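Local coordinates for RidA family protein (Mycobacterium tuberculosis, PDB 3I7T) that is of unknown function but belongs, as a homotrimer, to the YjgF/YER057c/UK114 (RidA) family, some of whose members are enamine/imine deaminases, at residues Y19-R24 with V30-T35; R51-L56 with A61-V66; M6-S9 with F13-A16; V67-Y72 with E84-A89; T35-D40 with T45-R50. All coordinates share one frame; numbering follows the deposited sequence.

Contact 1 of 5, residues Y19-R24 with V30-T35; sequences YSRAVR and VVAGTT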
# COMPACT_ATOMS: atom_id res chain seq x y z
N TYR A 19 -7.62 14.34 -5.82
CA TYR A 19 -6.47 13.44 -6.02
C TYR A 19 -6.10 13.40 -7.51
O TYR A 19 -6.90 13.79 -8.36
CB TYR A 19 -6.77 12.02 -5.48
CG TYR A 19 -7.60 11.13 -6.40
CD1 TYR A 19 -6.98 10.27 -7.32
CD2 TYR A 19 -9.01 11.12 -6.34
CE1 TYR A 19 -7.72 9.45 -8.17
CE2 TYR A 19 -9.76 10.30 -7.18
CZ TYR A 19 -9.12 9.46 -8.10
OH TYR A 19 -9.85 8.64 -8.94
N SER A 20 -4.89 12.93 -7.81
CA SER A 20 -4.40 12.82 -9.18
C SER A 20 -4.33 11.37 -9.62
O SER A 20 -4.19 10.47 -8.80
CB SER A 20 -3.01 13.43 -9.30
OG SER A 20 -3.01 14.82 -9.06
N ARG A 21 -4.41 11.15 -10.92
CA ARG A 21 -4.22 9.82 -11.46
C ARG A 21 -2.76 9.37 -11.24
O ARG A 21 -2.51 8.23 -10.85
CB ARG A 21 -4.57 9.80 -12.96
CG ARG A 21 -6.06 9.82 -13.25
CD ARG A 21 -6.68 8.46 -12.98
NE ARG A 21 -5.88 7.41 -13.60
CZ ARG A 21 -5.68 6.21 -13.07
NH1 ARG A 21 -6.22 5.88 -11.91
NH2 ARG A 21 -4.92 5.32 -13.72
N ALA A 22 -1.81 10.28 -11.49
CA ALA A 22 -0.40 10.00 -11.27
C ALA A 22 0.35 11.25 -10.82
O ALA A 22 -0.01 12.37 -11.21
CB ALA A 22 0.24 9.45 -12.52
N VAL A 23 1.38 11.06 -10.00
CA VAL A 23 2.26 12.16 -9.62
C VAL A 23 3.69 11.70 -9.80
O VAL A 23 4.03 10.57 -9.46
CB VAL A 23 2.00 12.60 -8.16
CG1 VAL A 23 2.96 13.73 -7.75
CG2 VAL A 23 0.57 13.07 -8.03
N ARG A 24 4.52 12.59 -10.37
CA ARG A 24 5.96 12.36 -10.53
C ARG A 24 6.77 13.47 -9.81
O ARG A 24 6.48 14.65 -9.99
CB ARG A 24 6.33 12.32 -12.03
CG ARG A 24 7.85 12.37 -12.30
CD ARG A 24 8.20 12.30 -13.79
NE ARG A 24 9.62 12.00 -14.02
CZ ARG A 24 10.08 11.38 -15.11
NH1 ARG A 24 9.24 10.98 -16.06
NH2 ARG A 24 11.38 11.14 -15.23
N VAL A 30 4.08 7.75 -8.81
CA VAL A 30 3.02 6.94 -8.18
C VAL A 30 1.70 7.07 -8.93
O VAL A 30 1.34 8.14 -9.42
CB VAL A 30 2.84 7.29 -6.69
CG1 VAL A 30 4.11 6.97 -5.94
CG2 VAL A 30 2.46 8.74 -6.51
N VAL A 31 0.98 5.96 -9.02
CA VAL A 31 -0.29 5.90 -9.71
C VAL A 31 -1.40 5.53 -8.72
O VAL A 31 -1.25 4.63 -7.88
CB VAL A 31 -0.21 4.91 -10.90
CG1 VAL A 31 -1.49 4.93 -11.76
CG2 VAL A 31 1.00 5.26 -11.78
N ALA A 32 -2.52 6.25 -8.83
CA ALA A 32 -3.71 6.02 -8.01
C ALA A 32 -4.25 4.61 -8.17
O ALA A 32 -4.00 3.95 -9.19
CB ALA A 32 -4.81 7.04 -8.40
N GLY A 33 -5.02 4.15 -7.18
CA GLY A 33 -5.82 2.93 -7.36
C GLY A 33 -6.63 3.11 -8.63
O GLY A 33 -7.29 4.14 -8.83
N THR A 34 -6.56 2.12 -9.52
CA THR A 34 -7.23 2.22 -10.79
C THR A 34 -8.18 1.07 -11.03
O THR A 34 -7.79 -0.09 -10.92
CB THR A 34 -6.20 2.19 -11.93
OG1 THR A 34 -5.22 3.21 -11.69
CG2 THR A 34 -6.89 2.42 -13.27
N THR A 35 -9.41 1.37 -11.41
CA THR A 35 -10.34 0.32 -11.79
C THR A 35 -10.55 0.32 -13.29
O THR A 35 -10.05 1.20 -14.02
CB THR A 35 -11.70 0.48 -11.09
OG1 THR A 35 -12.26 1.75 -11.45
CG2 THR A 35 -11.54 0.41 -9.58
O HOH W 1 -7.91 6.44 -10.27
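The guanidinium of Arg21 meets Thr34 at its edge: OG1 lies in the guanidinium plane and takes an N-H from each terminal nitrogen, with NH1-OG1 and NH2-OG1 both 2.9 Å. Gly33 O is also at that edge, while Ala32 CB and Val31 CG1 approach the group obliquely. The Tyr19 ring likewise receives the Ala32 methyl at a slant, CE1 to CB 3.8 Å, and meets the Phe13 ring at a steep angle. These groups lie at the open end, away from the turn, of the beta hairpin formed by strands 22-25 and 28-35, part of the sheet of this YjgF-like fold. Val23 and Val30 form an antiparallel hydrogen-bonded pair, joined by N-H...O bonds in both directions. Ala22 and Val31 follow as a non-hydrogen-bonded pair, their side chains on the other face. Beyond them Ala32 N donates almost straight to Arg21 O, 2.8 Å at 174°. Arg21 and Ala22 both face Val7 of strand 4-7, a classic beta bulge. Although the Arg21 side chain leaves its backbone pointing away from strand 28-35, bends at chi2 (-75°) and chi3 (-48°) turn its end back to Thr34. The Thr34 hydroxyl also donates to Ala32 O, so OG1 takes part in three hydrogen bonds, two as acceptor and one as donor. Val31 O accepts from Arg68, and Ala32 packs on Thr97, both of the second subunit. One water donates to Gly33 O at 2.8 Å and is also hydrogen-bonded to Tyr19 OH; it accepts from Arg21 NH1, though its modelled distance there is doubtfully short.

Contact 2 of 5, residues R51-L56 with A61-V66; sequences RIEIAL and ATLADV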
# COMPACT_ATOMS: atom_id res chain seq x y z
N ARG A 51 -5.23 1.90 -18.32
CA ARG A 51 -5.30 3.22 -17.72
C ARG A 51 -4.05 3.56 -16.92
O ARG A 51 -3.58 4.70 -16.93
CB ARG A 51 -6.56 3.34 -16.86
CG ARG A 51 -7.86 3.23 -17.65
CD ARG A 51 -9.06 2.91 -16.73
NE ARG A 51 -10.21 2.59 -17.57
CZ ARG A 51 -11.01 3.50 -18.13
NH1 ARG A 51 -10.82 4.79 -17.90
NH2 ARG A 51 -12.03 3.12 -18.89
N ILE A 52 -3.51 2.58 -16.21
CA ILE A 52 -2.21 2.78 -15.56
C ILE A 52 -1.12 3.19 -16.56
O ILE A 52 -0.38 4.15 -16.31
CB ILE A 52 -1.81 1.54 -14.77
CG1 ILE A 52 -2.75 1.43 -13.57
CG2 ILE A 52 -0.34 1.61 -14.32
CD1 ILE A 52 -2.67 0.14 -12.82
N GLU A 53 -1.04 2.48 -17.68
CA GLU A 53 -0.10 2.83 -18.75
C GLU A 53 -0.33 4.26 -19.25
O GLU A 53 0.63 5.02 -19.39
CB GLU A 53 -0.23 1.85 -19.91
CG GLU A 53 0.86 2.03 -20.96
CD GLU A 53 0.94 0.89 -21.98
OE1 GLU A 53 -0.11 0.41 -22.45
OE2 GLU A 53 2.07 0.49 -22.34
N ILE A 54 -1.58 4.63 -19.50
CA ILE A 54 -1.91 5.96 -19.99
C ILE A 54 -1.45 7.03 -18.99
O ILE A 54 -0.85 8.05 -19.37
CB ILE A 54 -3.42 6.11 -20.24
CG1 ILE A 54 -3.87 5.19 -21.39
CG2 ILE A 54 -3.79 7.57 -20.55
CD1 ILE A 54 -5.39 5.20 -21.60
N ALA A 55 -1.70 6.79 -17.71
CA ALA A 55 -1.32 7.75 -16.68
C ALA A 55 0.20 7.83 -16.59
O ALA A 55 0.78 8.92 -16.61
CB ALA A 55 -1.94 7.38 -15.34
N LEU A 56 0.84 6.67 -16.55
CA LEU A 56 2.30 6.61 -16.59
C LEU A 56 2.91 7.39 -17.75
O LEU A 56 3.84 8.18 -17.56
CB LEU A 56 2.76 5.14 -16.65
CG LEU A 56 2.58 4.36 -15.35
CD1 LEU A 56 2.95 2.88 -15.51
CD2 LEU A 56 3.42 5.02 -14.25
N ALA A 61 6.65 8.00 -17.99
CA ALA A 61 7.06 6.66 -17.58
C ALA A 61 6.36 5.60 -18.42
O ALA A 61 5.36 5.88 -19.09
CB ALA A 61 6.75 6.43 -16.11
N THR A 62 6.88 4.37 -18.36
CA THR A 62 6.30 3.23 -19.08
C THR A 62 6.09 2.08 -18.11
O THR A 62 6.55 2.12 -16.96
CB THR A 62 7.19 2.74 -20.28
OG1 THR A 62 8.35 2.07 -19.80
CG2 THR A 62 7.64 3.90 -21.19
N LEU A 63 5.39 1.04 -18.55
CA LEU A 63 5.25 -0.16 -17.71
C LEU A 63 6.59 -0.73 -17.25
O LEU A 63 6.69 -1.28 -16.16
CB LEU A 63 4.45 -1.23 -18.44
CG LEU A 63 3.00 -0.81 -18.63
CD1 LEU A 63 2.29 -1.78 -19.59
CD2 LEU A 63 2.30 -0.76 -17.28
N ALA A 64 7.61 -0.63 -18.10
CA ALA A 64 8.96 -1.11 -17.76
C ALA A 64 9.58 -0.39 -16.56
O ALA A 64 10.61 -0.81 -16.03
CB ALA A 64 9.87 -0.99 -18.97
N ASP A 65 8.97 0.71 -16.14
CA ASP A 65 9.48 1.45 -14.97
C ASP A 65 8.82 1.02 -13.66
O ASP A 65 9.28 1.37 -12.56
CB ASP A 65 9.32 2.96 -15.15
CG ASP A 65 10.14 3.52 -16.26
OD1 ASP A 65 11.33 3.17 -16.36
OD2 ASP A 65 9.60 4.33 -17.04
N VAL A 66 7.72 0.28 -13.78
CA VAL A 66 6.92 -0.14 -12.63
C VAL A 66 7.69 -1.14 -11.73
O VAL A 66 8.20 -2.15 -12.21
CB VAL A 66 5.57 -0.74 -13.11
CG1 VAL A 66 4.83 -1.44 -11.95
CG2 VAL A 66 4.72 0.35 -13.78
O HOH W 2 3.20 4.32 -20.32
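Leu56 supplies most of the apolar contact with the turn at 61-66, reaching it with both branches. CD1 touches Val66 CG2 at 3.5 Å, the two side chains crossing at about a right angle, and also meets Leu63 CD2 at 4.1 Å. CD2 turns to the methyl of Ala61. With CG beside the backbone N (chi1 -72°), the isobutyl group is directed from the helix into the turn. Nearer the surface, the extended chain of Glu53 crosses Leu63 almost perpendicularly and lays OE2 3.6 Å from CD1, a polar-to-methyl contact. Among backbone groups, Ala61 N donates to Leu56 O at 2.8 Å, coming from above the carbonyl plane, 46° out of it. A water donates to both Glu53 O and Ala61 O, a second tie between the end of helix 41-58 and the chain leaving it. Within the turn, Thr62 N binds Asp65 OD2 at 3.0 Å on its anti side, spanning the 3-10 segment 63-65 with the donor about 30° out of the carboxylate plane; Leu63 N is buried here without a partner in the model. Leu56 also packs on Val29 and Val31 of strand 28-35, Leu63 and Val66 lie against Phe90 of helix 79-90, and Val66 O accepts from Arg4 of the third subunit. Leucine methyls thus fill the inner side of this helix-to-strand connection, while a backbone bond and a water bridge fix its path.

Contact 3 of 5, residues M6-S9 with F13-A16; sequences MVSS and FESA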
# COMPACT_ATOMS: atom_id res chain seq x y z
N MET A 6 1.73 16.36 -12.30
CA MET A 6 0.56 15.57 -11.97
C MET A 6 -0.31 15.33 -13.18
O MET A 6 -0.41 16.17 -14.09
CB MET A 6 -0.24 16.28 -10.89
CG MET A 6 0.60 16.65 -9.70
SD MET A 6 -0.31 17.37 -8.33
CE MET A 6 -1.16 18.74 -9.13
N VAL A 7 -0.95 14.17 -13.19
CA VAL A 7 -1.78 13.74 -14.28
C VAL A 7 -3.21 13.61 -13.77
O VAL A 7 -3.45 12.99 -12.74
CB VAL A 7 -1.30 12.38 -14.86
CG1 VAL A 7 -2.26 11.88 -15.96
CG2 VAL A 7 0.15 12.48 -15.36
N SER A 8 -4.14 14.22 -14.50
CA SER A 8 -5.56 14.15 -14.17
C SER A 8 -6.30 13.54 -15.35
O SER A 8 -5.87 13.68 -16.49
CB SER A 8 -6.09 15.55 -13.93
OG SER A 8 -7.50 15.59 -14.12
N SER A 9 -7.41 12.84 -15.10
CA SER A 9 -8.20 12.28 -16.19
C SER A 9 -9.45 13.12 -16.43
O SER A 9 -10.21 12.88 -17.37
CB SER A 9 -8.60 10.84 -15.88
OG SER A 9 -9.40 10.79 -14.71
N PHE A 13 -14.77 12.17 -9.90
CA PHE A 13 -14.24 11.53 -8.71
C PHE A 13 -12.94 12.19 -8.25
O PHE A 13 -12.73 12.43 -7.06
CB PHE A 13 -14.05 10.03 -8.98
CG PHE A 13 -13.78 9.21 -7.75
CD1 PHE A 13 -12.59 8.51 -7.62
CD2 PHE A 13 -14.73 9.12 -6.73
CE1 PHE A 13 -12.33 7.75 -6.48
CE2 PHE A 13 -14.47 8.36 -5.59
CZ PHE A 13 -13.27 7.67 -5.46
N GLU A 14 -12.07 12.53 -9.20
CA GLU A 14 -10.85 13.23 -8.85
C GLU A 14 -11.22 14.59 -8.28
O GLU A 14 -10.58 15.10 -7.35
CB GLU A 14 -9.94 13.35 -10.07
CG GLU A 14 -9.17 12.06 -10.31
CD GLU A 14 -8.62 11.98 -11.71
OE1 GLU A 14 -7.97 12.95 -12.15
OE2 GLU A 14 -8.84 10.94 -12.36
N SER A 15 -12.30 15.12 -8.85
CA SER A 15 -12.93 16.37 -8.43
C SER A 15 -13.46 16.30 -6.99
O SER A 15 -13.09 17.12 -6.14
CB SER A 15 -14.11 16.65 -9.38
OG SER A 15 -14.58 17.98 -9.24
N ALA A 16 -14.31 15.32 -6.73
CA ALA A 16 -14.91 15.19 -5.41
C ALA A 16 -13.91 14.86 -4.29
O ALA A 16 -14.08 15.31 -3.16
CB ALA A 16 -16.05 14.16 -5.45
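The carboxylate of Glu14 faces Ser8 and Ser9, using both of its oxygens. OE1 accepts the backbone N-H of Ser9 at 3.0 Å through its syn lone pair, in a fairly straight bond (162°). A weaker bond reaches the same oxygen from Ser8 OG at 3.3 Å. The other oxygen, OE2, takes the hydroxyl of Ser9; the modelled OG-OE2 separation of 2.4 Å is very short, so its exact length is doubtful. Behind this first shell, the Glu14 chain runs extended beyond CG (chi2 162°) and carries the carboxylate from the helix across to the strand end. Ser9 OG sits between its own N and carbonyl carbon (chi1 61°), a torsion that turns the hydroxyl to OE2 while the N-H of the same residue serves OE1. Ser8 OG has its stronger partner in Gly10 N. Tyr19 and Arg21 pack against the Glu14 side chain, and Phe13 meets the ring of Trp79 of the second subunit. Ser11 OG, just before helix 12-17, accepts the N-H of Glu14 in the N-cap pattern, so the turn from strand 4-7, outermost within this chain, is held by a capped helix start and a carboxylate bound to the serines.

Contact 4 of 5, residues V67-Y72 with E84-A89; sequences VRTRIY and EVHAQA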
# COMPACT_ATOMS: atom_id res chain seq x y z
N VAL A 67 7.82 -0.82 -10.45
CA VAL A 67 8.56 -1.67 -9.53
C VAL A 67 7.60 -2.41 -8.60
O VAL A 67 7.96 -3.45 -8.03
CB VAL A 67 9.60 -0.89 -8.67
CG1 VAL A 67 10.73 -0.30 -9.55
CG2 VAL A 67 8.91 0.20 -7.84
N ARG A 68 6.41 -1.85 -8.44
CA ARG A 68 5.38 -2.47 -7.60
C ARG A 68 3.97 -2.29 -8.15
O ARG A 68 3.59 -1.19 -8.57
CB ARG A 68 5.44 -1.94 -6.16
CG ARG A 68 4.30 -2.53 -5.29
CD ARG A 68 4.11 -1.87 -3.90
NE ARG A 68 5.29 -1.92 -3.02
CZ ARG A 68 5.60 -2.94 -2.22
NH1 ARG A 68 4.86 -4.05 -2.21
NH2 ARG A 68 6.67 -2.87 -1.44
N THR A 69 3.19 -3.36 -8.13
CA THR A 69 1.74 -3.26 -8.28
C THR A 69 1.07 -3.80 -7.02
O THR A 69 1.67 -4.55 -6.25
CB THR A 69 1.20 -4.03 -9.50
OG1 THR A 69 1.62 -5.40 -9.41
CG2 THR A 69 1.72 -3.44 -10.81
N ARG A 70 -0.18 -3.40 -6.80
CA ARG A 70 -0.95 -3.92 -5.68
C ARG A 70 -2.34 -4.09 -6.22
O ARG A 70 -2.88 -3.15 -6.82
CB ARG A 70 -0.94 -2.95 -4.50
CG ARG A 70 -1.70 -3.44 -3.27
CD ARG A 70 -1.49 -2.51 -2.05
NE ARG A 70 -0.12 -2.60 -1.55
CZ ARG A 70 0.81 -1.67 -1.73
NH1 ARG A 70 2.02 -1.86 -1.23
NH2 ARG A 70 0.54 -0.55 -2.38
N ILE A 71 -2.90 -5.28 -6.02
CA ILE A 71 -4.17 -5.67 -6.62
C ILE A 71 -5.21 -6.01 -5.56
O ILE A 71 -4.99 -6.90 -4.74
CB ILE A 71 -3.97 -6.90 -7.54
CG1 ILE A 71 -2.89 -6.64 -8.59
CG2 ILE A 71 -5.31 -7.32 -8.20
CD1 ILE A 71 -2.50 -7.86 -9.37
N TYR A 72 -6.31 -5.27 -5.56
CA TYR A 72 -7.47 -5.58 -4.74
C TYR A 72 -8.54 -6.24 -5.60
O TYR A 72 -8.94 -5.68 -6.62
CB TYR A 72 -8.06 -4.31 -4.14
CG TYR A 72 -7.05 -3.43 -3.45
CD1 TYR A 72 -6.63 -3.70 -2.16
CD2 TYR A 72 -6.50 -2.32 -4.09
CE1 TYR A 72 -5.70 -2.91 -1.51
CE2 TYR A 72 -5.56 -1.52 -3.46
CZ TYR A 72 -5.16 -1.82 -2.16
OH TYR A 72 -4.23 -1.03 -1.51
N GLU A 84 -3.27 -13.84 -15.11
CA GLU A 84 -2.96 -14.02 -16.53
C GLU A 84 -2.76 -12.70 -17.24
O GLU A 84 -1.85 -12.54 -18.05
CB GLU A 84 -4.08 -14.79 -17.22
CG GLU A 84 -4.06 -16.28 -16.96
CD GLU A 84 -5.28 -16.98 -17.52
OE1 GLU A 84 -5.72 -16.61 -18.63
OE2 GLU A 84 -5.79 -17.90 -16.84
N VAL A 85 -3.65 -11.74 -16.96
CA VAL A 85 -3.55 -10.41 -17.54
C VAL A 85 -2.32 -9.64 -17.01
O VAL A 85 -1.65 -8.94 -17.77
CB VAL A 85 -4.85 -9.61 -17.29
CG1 VAL A 85 -4.71 -8.20 -17.80
CG2 VAL A 85 -6.06 -10.31 -17.91
N HIS A 86 -2.05 -9.76 -15.71
CA HIS A 86 -0.90 -9.09 -15.10
C HIS A 86 0.38 -9.66 -15.72
O HIS A 86 1.35 -8.94 -15.99
CB HIS A 86 -0.93 -9.32 -13.57
CG HIS A 86 0.10 -8.54 -12.81
ND1 HIS A 86 1.40 -8.98 -12.63
CD2 HIS A 86 0.02 -7.35 -12.15
CE1 HIS A 86 2.07 -8.10 -11.92
NE2 HIS A 86 1.26 -7.10 -11.62
N ALA A 87 0.35 -10.98 -15.97
CA ALA A 87 1.48 -11.71 -16.52
C ALA A 87 1.74 -11.31 -17.97
O ALA A 87 2.89 -11.13 -18.37
CB ALA A 87 1.26 -13.20 -16.42
N GLN A 88 0.67 -11.16 -18.75
CA GLN A 88 0.81 -10.71 -20.13
C GLN A 88 1.38 -9.29 -20.17
O GLN A 88 2.15 -8.94 -21.07
CB GLN A 88 -0.53 -10.82 -20.89
CG GLN A 88 -0.40 -11.07 -22.42
CD GLN A 88 -0.19 -12.55 -22.81
OE1 GLN A 88 0.42 -13.33 -22.07
NE2 GLN A 88 -0.68 -12.92 -24.00
N ALA A 89 1.04 -8.47 -19.17
CA ALA A 89 1.59 -7.12 -19.08
C ALA A 89 3.01 -7.09 -18.49
O ALA A 89 3.87 -6.32 -18.94
CB ALA A 89 0.65 -6.21 -18.27
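Thr69 and His86 extend toward each other from opposite directions, strand to helix, and meet at the edge of the imidazole. Thr69 OG1 lies near the ring plane, 2.8 Å from His86 NE2; the two are hydrogen-bonded, either being able to donate, although the placing of the hydroxyl is less sure. Thr69 CB is in the ring plane as well, 3.7 Å from NE2, so OG1 and CB both approach the ring at its NE2 edge. On the helix side, His86 CG stands anti to the backbone N (chi1 -173°), which projects the ring outward to the sheet. The ring spans a wide gap: the CA atoms of Thr69 and His86, the nearest pair of the two segments, are 9.4 Å apart. Ile71, two residues along the strand on the same face, sends CD1 to His86 CD2 at 3.8 Å, an oblique approach beside the hydrogen-bonded corner. The imidazole is gripped at its far nitrogen too: ND1 bonds to Val17 O of the third subunit, so both ring nitrogens have partners and the ring's rotation is fixed across the trimer interface. Phe90 meets the same ring from its own helix, and Thr97 touches Thr69, Ile71 and His86. The contact ties strand 66-73 to helix 79-90 within the beta-alpha-beta unit completed by strand 99-101, with Val85 and Ala89 of helix 79-90 packing on helix 41-58.

Contact 5 of 5, residues T35-D40 with T45-R50; sequences TGSGDD and TRDALR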
# COMPACT_ATOMS: atom_id res chain seq x y z
N THR A 35 -9.41 1.37 -11.41
CA THR A 35 -10.34 0.32 -11.79
C THR A 35 -10.55 0.32 -13.29
O THR A 35 -10.05 1.20 -14.02
CB THR A 35 -11.70 0.48 -11.09
OG1 THR A 35 -12.26 1.75 -11.45
CG2 THR A 35 -11.54 0.41 -9.58
N GLY A 36 -11.29 -0.67 -13.78
CA GLY A 36 -11.45 -0.83 -15.21
C GLY A 36 -12.88 -1.01 -15.65
O GLY A 36 -13.70 -1.51 -14.89
N SER A 37 -13.16 -0.59 -16.87
CA SER A 37 -14.43 -0.89 -17.51
C SER A 37 -14.40 -2.34 -18.00
O SER A 37 -13.35 -2.98 -18.05
CB SER A 37 -14.69 0.06 -18.69
OG SER A 37 -14.47 1.42 -18.31
N GLY A 38 -15.56 -2.87 -18.35
CA GLY A 38 -15.63 -4.27 -18.75
C GLY A 38 -16.56 -5.05 -17.85
O GLY A 38 -16.78 -4.68 -16.69
N ASP A 39 -17.11 -6.13 -18.38
CA ASP A 39 -18.15 -6.88 -17.69
C ASP A 39 -17.60 -7.88 -16.68
O ASP A 39 -18.26 -8.18 -15.69
CB ASP A 39 -19.05 -7.61 -18.70
N ASP A 40 -16.40 -8.40 -16.93
CA ASP A 40 -15.88 -9.46 -16.07
C ASP A 40 -14.44 -9.20 -15.63
O ASP A 40 -13.78 -8.31 -16.15
CB ASP A 40 -15.98 -10.82 -16.77
CG ASP A 40 -15.91 -11.99 -15.78
OD1 ASP A 40 -15.95 -13.15 -16.26
OD2 ASP A 40 -15.83 -11.77 -14.54
N THR A 45 -9.43 -6.09 -15.44
CA THR A 45 -7.98 -6.04 -15.19
C THR A 45 -7.22 -5.45 -16.38
O THR A 45 -6.36 -4.60 -16.21
CB THR A 45 -7.43 -7.44 -14.87
OG1 THR A 45 -8.23 -8.01 -13.83
CG2 THR A 45 -6.01 -7.33 -14.37
N ARG A 46 -7.54 -5.89 -17.59
CA ARG A 46 -6.86 -5.36 -18.77
C ARG A 46 -7.07 -3.86 -18.86
O ARG A 46 -6.13 -3.10 -19.13
CB ARG A 46 -7.33 -6.05 -20.05
CG ARG A 46 -6.85 -7.50 -20.18
CD ARG A 46 -7.10 -8.07 -21.59
NE ARG A 46 -8.49 -7.90 -22.00
CZ ARG A 46 -9.44 -8.83 -21.87
NH1 ARG A 46 -9.15 -10.02 -21.37
NH2 ARG A 46 -10.67 -8.56 -22.26
N ASP A 47 -8.30 -3.42 -18.63
CA ASP A 47 -8.64 -2.00 -18.75
C ASP A 47 -7.99 -1.18 -17.65
O ASP A 47 -7.56 -0.04 -17.88
CB ASP A 47 -10.16 -1.82 -18.75
CG ASP A 47 -10.58 -0.47 -19.31
OD1 ASP A 47 -10.18 -0.15 -20.46
OD2 ASP A 47 -11.28 0.28 -18.59
N ALA A 48 -7.89 -1.75 -16.45
CA ALA A 48 -7.22 -1.05 -15.35
C ALA A 48 -5.75 -0.86 -15.69
O ALA A 48 -5.17 0.19 -15.41
CB ALA A 48 -7.38 -1.79 -14.02
N LEU A 49 -5.15 -1.86 -16.32
CA LEU A 49 -3.73 -1.79 -16.66
C LEU A 49 -3.49 -0.85 -17.82
O LEU A 49 -2.46 -0.19 -17.88
CB LEU A 49 -3.16 -3.17 -16.97
CG LEU A 49 -3.03 -4.12 -15.77
CD1 LEU A 49 -2.58 -5.54 -16.17
CD2 LEU A 49 -2.11 -3.52 -14.73
N ARG A 50 -4.45 -0.78 -18.75
CA ARG A 50 -4.36 0.19 -19.84
C ARG A 50 -4.36 1.62 -19.29
O ARG A 50 -3.60 2.46 -19.76
CB ARG A 50 -5.50 0.02 -20.85
CG ARG A 50 -5.23 0.77 -22.16
CD ARG A 50 -6.51 1.24 -22.82
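A chi1 of -162° swings the Asp47 carboxylate away from its own N and out to Ser37, whose OG lies beside its own backbone N. OD2 accepts from Ser37 N at 2.7 Å, with an N-H...O angle of 156°; the donor comes on the anti side of the carboxylate, 27° out of its plane. The Ser37 hydroxyl is also near OD2, but at 3.4 Å from OG this bond is weak and its proton is not settled. The same oxygen takes a salt bridge from Arg51 NE, one helical turn on, and this positive charge would be expected to favour the ionised carboxylate. These bonds hold the strand-to-helix connection of the YjgF-like fold, the loop after strand 28-35, against helix 41-58. Next to them the loop passes close to the helix at Gly36, where CA of Gly36 and CA of Ala48 are 4.2 Å apart. Gly36, with no side chain, sits close to the helix backbone at Asp47 and Ala48. Its CA lies 3.6 Å from Asp47 OD2, and the Ala48 methyl rests 3.9 Å from Thr35 C. Farther along, Gly38 O accepts from Gln44 NE2, and Asp40 OD2 pairs with Arg78 NH1.

In the fold
Contacts 1 and 4 are buried and both reach the same sheet on opposite sides of the chain's centre, but the first is mainly strand pairing and the second a strand-to-helix meeting of side chains. Contacts 2 and 5 both use helix 41-58 and are only partly buried: methyl packing dominates contact 2, a carboxylate-to-backbone bond contact 5. Arg51 CD of contact 2 packs on Thr35 O, a residue shared by contacts 1 and 5. Contact 3, farther from the centre, is polar and lies at the surface, both serines exposed though Glu14 is buried; it touches contact 1 through strands 4-7 and 22-25. Contacts 1, 3 and 4 touch the second subunit, contacts 2 and 4 the third.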